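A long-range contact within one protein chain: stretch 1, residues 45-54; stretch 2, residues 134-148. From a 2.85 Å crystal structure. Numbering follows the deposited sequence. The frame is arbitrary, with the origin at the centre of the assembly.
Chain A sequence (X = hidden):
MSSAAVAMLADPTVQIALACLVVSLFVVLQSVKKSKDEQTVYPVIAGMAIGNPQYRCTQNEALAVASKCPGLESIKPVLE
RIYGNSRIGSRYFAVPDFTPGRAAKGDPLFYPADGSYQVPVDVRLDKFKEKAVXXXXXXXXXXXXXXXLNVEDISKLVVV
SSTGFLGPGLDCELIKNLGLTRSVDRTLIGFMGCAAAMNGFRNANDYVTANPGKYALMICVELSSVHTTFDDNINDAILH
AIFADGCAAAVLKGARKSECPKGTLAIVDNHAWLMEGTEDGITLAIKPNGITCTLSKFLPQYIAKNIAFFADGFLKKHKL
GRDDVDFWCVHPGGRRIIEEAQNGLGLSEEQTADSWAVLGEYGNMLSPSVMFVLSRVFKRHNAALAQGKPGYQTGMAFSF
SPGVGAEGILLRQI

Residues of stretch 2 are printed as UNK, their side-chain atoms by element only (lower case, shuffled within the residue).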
# COMPACT_ATOMS: atom_id res chain seq x y z
N ILE A 45 7.54 -19.55 6.22
CA ILE A 45 7.92 -18.60 7.27
C ILE A 45 9.16 -19.13 7.99
O ILE A 45 9.09 -20.11 8.74
CB ILE A 45 6.76 -18.35 8.26
CG1 ILE A 45 5.57 -17.71 7.52
CG2 ILE A 45 7.21 -17.46 9.41
CD1 ILE A 45 4.23 -17.89 8.21
N ALA A 46 10.30 -18.49 7.73
CA ALA A 46 11.59 -18.90 8.30
C ALA A 46 11.83 -18.33 9.70
O ALA A 46 12.51 -18.94 10.52
CB ALA A 46 12.73 -18.52 7.36
N GLY A 47 11.28 -17.15 9.96
CA GLY A 47 11.38 -16.51 11.26
C GLY A 47 10.17 -15.64 11.53
O GLY A 47 9.63 -15.01 10.62
N MET A 48 9.75 -15.61 12.79
CA MET A 48 8.60 -14.82 13.20
C MET A 48 8.85 -14.19 14.57
O MET A 48 9.41 -14.83 15.46
CB MET A 48 7.34 -15.68 13.22
CG MET A 48 6.06 -14.95 13.59
SD MET A 48 4.57 -15.82 13.08
CE MET A 48 4.43 -15.24 11.39
N ALA A 49 8.44 -12.93 14.72
CA ALA A 49 8.53 -12.25 16.01
C ALA A 49 7.29 -11.39 16.26
O ALA A 49 6.78 -10.74 15.34
CB ALA A 49 9.79 -11.40 16.08
N ILE A 50 6.81 -11.42 17.50
CA ILE A 50 5.73 -10.54 17.94
C ILE A 50 6.30 -9.41 18.80
O ILE A 50 7.38 -9.54 19.38
CB ILE A 50 4.62 -11.30 18.70
CG1 ILE A 50 5.20 -12.10 19.88
CG2 ILE A 50 3.83 -12.19 17.74
CD1 ILE A 50 4.18 -12.52 20.92
N GLY A 51 5.56 -8.31 18.88
CA GLY A 51 6.00 -7.14 19.63
C GLY A 51 4.86 -6.25 20.06
O GLY A 51 3.79 -6.25 19.45
N ASN A 52 5.09 -5.49 21.12
CA ASN A 52 4.08 -4.60 21.68
C ASN A 52 4.66 -3.28 22.15
O ASN A 52 5.84 -3.21 22.50
CB ASN A 52 3.35 -5.30 22.82
CG ASN A 52 2.37 -6.33 22.33
OD1 ASN A 52 1.55 -6.06 21.46
ND2 ASN A 52 2.46 -7.54 22.88
N PRO A 53 3.83 -2.21 22.15
CA PRO A 53 4.27 -0.95 22.73
C PRO A 53 4.44 -1.03 24.25
O PRO A 53 4.18 -2.08 24.86
CB PRO A 53 3.15 0.02 22.36
CG PRO A 53 1.96 -0.84 22.14
CD PRO A 53 2.50 -2.09 21.52
N GLN A 54 4.86 0.08 24.85
CA GLN A 54 5.32 0.12 26.23
C GLN A 54 4.26 -0.20 27.29
O GLN A 54 4.52 -0.96 28.23
CB GLN A 54 5.92 1.50 26.51
CG GLN A 54 7.01 1.51 27.56
CD GLN A 54 7.63 2.88 27.73
OE1 GLN A 54 7.09 3.88 27.27
NE2 GLN A 54 8.78 2.93 28.40
N UNK A 134 10.89 2.53 16.76
CA UNK A 134 11.54 1.61 17.70
C UNK A 134 10.87 0.23 17.74
O UNK A 134 11.56 -0.79 17.74
c UNK A 134 11.36 2.31 19.05
c UNK A 134 10.34 3.71 17.45
c UNK A 134 11.12 3.74 18.72
N UNK A 135 9.54 0.22 17.75
CA UNK A 135 8.77 -1.02 17.82
C UNK A 135 9.06 -1.94 16.64
O UNK A 135 9.40 -3.11 16.82
c UNK A 135 6.29 -1.90 18.07
c UNK A 135 4.87 -1.39 18.16
c UNK A 135 6.64 -2.77 19.27
c UNK A 135 7.27 -0.73 17.92
N UNK A 136 8.93 -1.41 15.42
CA UNK A 136 9.19 -2.17 14.20
C UNK A 136 10.64 -2.66 14.15
O UNK A 136 10.90 -3.78 13.72
c UNK A 136 7.47 -0.75 13.02
c UNK A 136 8.94 -2.25 11.70
c UNK A 136 8.86 -1.36 12.93
N UNK A 137 11.56 -1.81 14.61
CA UNK A 137 13.00 -2.11 14.58
C UNK A 137 13.39 -3.41 15.28
O UNK A 137 14.06 -4.25 14.69
o UNK A 137 13.92 0.11 14.18
c UNK A 137 13.82 -0.94 15.13
N UNK A 138 12.96 -3.59 16.54
CA UNK A 138 13.37 -4.76 17.31
C UNK A 138 12.54 -6.01 16.98
O UNK A 138 13.00 -7.14 17.18
c UNK A 138 13.42 -4.48 18.82
o UNK A 138 12.20 -5.72 20.45
o UNK A 138 11.06 -4.31 19.21
c UNK A 138 12.14 -4.86 19.54
N UNK A 139 11.33 -5.80 16.47
CA UNK A 139 10.50 -6.91 15.99
C UNK A 139 11.14 -7.49 14.72
O UNK A 139 11.26 -8.71 14.59
c UNK A 139 8.22 -7.63 15.15
c UNK A 139 9.03 -6.49 15.75
c UNK A 139 8.38 -6.04 17.05
N UNK A 140 11.57 -6.62 13.82
CA UNK A 140 12.29 -7.02 12.61
C UNK A 140 13.64 -7.66 12.95
O UNK A 140 14.02 -8.66 12.33
c UNK A 140 12.48 -5.84 11.68
N UNK A 141 14.34 -7.10 13.93
CA UNK A 141 15.63 -7.64 14.37
C UNK A 141 15.50 -9.05 14.91
O UNK A 141 16.30 -9.92 14.57
n UNK A 141 17.69 -1.46 16.41
c UNK A 141 17.13 -5.62 14.87
c UNK A 141 18.08 -5.08 15.93
n UNK A 141 16.59 -3.19 17.45
c UNK A 141 16.28 -6.75 15.43
n UNK A 141 18.20 -3.63 15.85
c UNK A 141 17.49 -2.77 16.57
N UNK A 142 14.48 -9.27 15.73
CA UNK A 142 14.23 -10.59 16.32
C UNK A 142 13.74 -11.62 15.29
O UNK A 142 14.15 -12.78 15.33
c UNK A 142 13.92 -10.00 18.78
c UNK A 142 10.80 -9.15 19.96
n UNK A 142 12.11 -9.10 20.20
c UNK A 142 13.04 -10.20 20.00
n UNK A 142 10.25 -10.27 19.50
n UNK A 142 10.04 -8.09 20.18
c UNK A 142 13.26 -10.48 17.50
N UNK A 143 12.88 -11.18 14.37
CA UNK A 143 12.35 -12.05 13.32
C UNK A 143 13.47 -12.66 12.46
O UNK A 143 13.49 -13.87 12.23
c UNK A 143 11.36 -11.30 12.45
N UNK A 144 14.38 -11.80 12.01
CA UNK A 144 15.54 -12.21 11.21
C UNK A 144 16.44 -13.16 12.01
O UNK A 144 16.92 -14.16 11.47
c UNK A 144 17.65 -11.39 10.07
c UNK A 144 16.34 -10.98 10.72
c UNK A 144 15.99 -8.73 9.52
c UNK A 144 15.50 -10.15 9.74
N UNK A 145 16.64 -12.86 13.29
CA UNK A 145 17.44 -13.69 14.19
C UNK A 145 16.89 -15.11 14.30
O UNK A 145 17.66 -16.08 14.34
c UNK A 145 18.51 -11.90 15.69
c UNK A 145 18.36 -11.17 17.02
c UNK A 145 19.05 -9.82 16.99
c UNK A 145 17.54 -13.06 15.59
n UNK A 145 18.98 -9.12 18.30
N UNK A 146 15.57 -15.23 14.36
CA UNK A 146 14.91 -16.53 14.48
C UNK A 146 14.89 -17.28 13.15
O UNK A 146 14.70 -18.50 13.12
c UNK A 146 12.35 -16.65 17.30
o UNK A 146 11.54 -15.92 17.92
o UNK A 146 12.27 -17.90 17.31
c UNK A 146 13.48 -16.00 16.53
c UNK A 146 13.50 -16.39 15.05
N UNK A 147 15.08 -16.54 12.06
CA UNK A 147 15.23 -17.13 10.73
C UNK A 147 16.68 -17.54 10.47
O UNK A 147 17.00 -18.10 9.42
c UNK A 147 14.75 -16.16 9.66
N UNK A 148 17.55 -17.24 11.44
CA UNK A 148 18.97 -17.59 11.37
C UNK A 148 19.72 -16.83 10.29
O UNK A 148 20.76 -17.28 9.82

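Position 134 carries three carbons that close a ring onto its own backbone N, and none reaches stretch 1; it is Pro 134. Position 135 has four carbons forked at the second, and its CA-to-CB bond points toward stretch 1; the fork makes it Leu 135. Leu 135 CD1 lies 3.4 Å from Asn 52 O, and Leu 135 CD2 4.2 Å from Pro 53 CD. At 136, one carbon bearing two more, out of reach of the strand, gives Val 136. One carbon followed by one oxygen at 137, also remote, is Ser 137.

Position 138 has two carbons, the second carrying two oxygens, and does not touch stretch 1; it is Asp 138. Position 139 again shows one carbon carrying two, here lying against the strand. This is Val 139, whose CG2 sits 3.7 Å from Gly 51 CA and whose CG1 is 4.2 Å from Ala 49 CB. Position 140 has a single carbon, pointing away from stretch 1: Ala 140.

Three carbons, a nitrogen and a carbon bearing two further nitrogens make 141 Arg 141, directed away from the strand. Position 142 has the same atoms but points toward it, with both terminal nitrogens near Ile 50 O. In this residue, Arg 142, NH1 and NH2 donate hydrogen bonds to Ile 50 O at 3.0 and 3.1 Å. NH2 also forms a salt bridge with Asp 138 OD2 at 3.2 Å, one helical turn back, which helps hold the guanidinium in place.

The single carbon at 143 lies 4.0 Å from Ala 49 CB and belongs to Ala 143. Four carbons forked at the first, one arm two carbons long, point away at 144: Ile 144. At 145, four carbons in a row end in a nitrogen, and the end leads away from stretch 1; this is Lys 145. At 146, three carbons, the third carrying two oxygens, approach Met 48 O without a hydrogen bond; this is Glu 146. The lone carbon at 147, 3.9 Å from Ala 46 CB, is that of Ala 147. Position 148 has no side chain: Gly 148, whose positive phi suits the Schellman motif ending the helix.

The strand and helix run roughly antiparallel, at 146°, and small residues let their axes approach to 5.8 Å. Gly 47 suits this fit, since an ideal CB there would lie 2.2 Å from Ala 143 O; its CA instead makes a CA-H...O contact with that oxygen at 3.5 Å. Ala 49 packs between Val 139 and Ala 143, while Arg 142 supplies the hydrogen bonds that join the two stretches.

Stretch 2 134-148: PLVSDVARRAIKEAG
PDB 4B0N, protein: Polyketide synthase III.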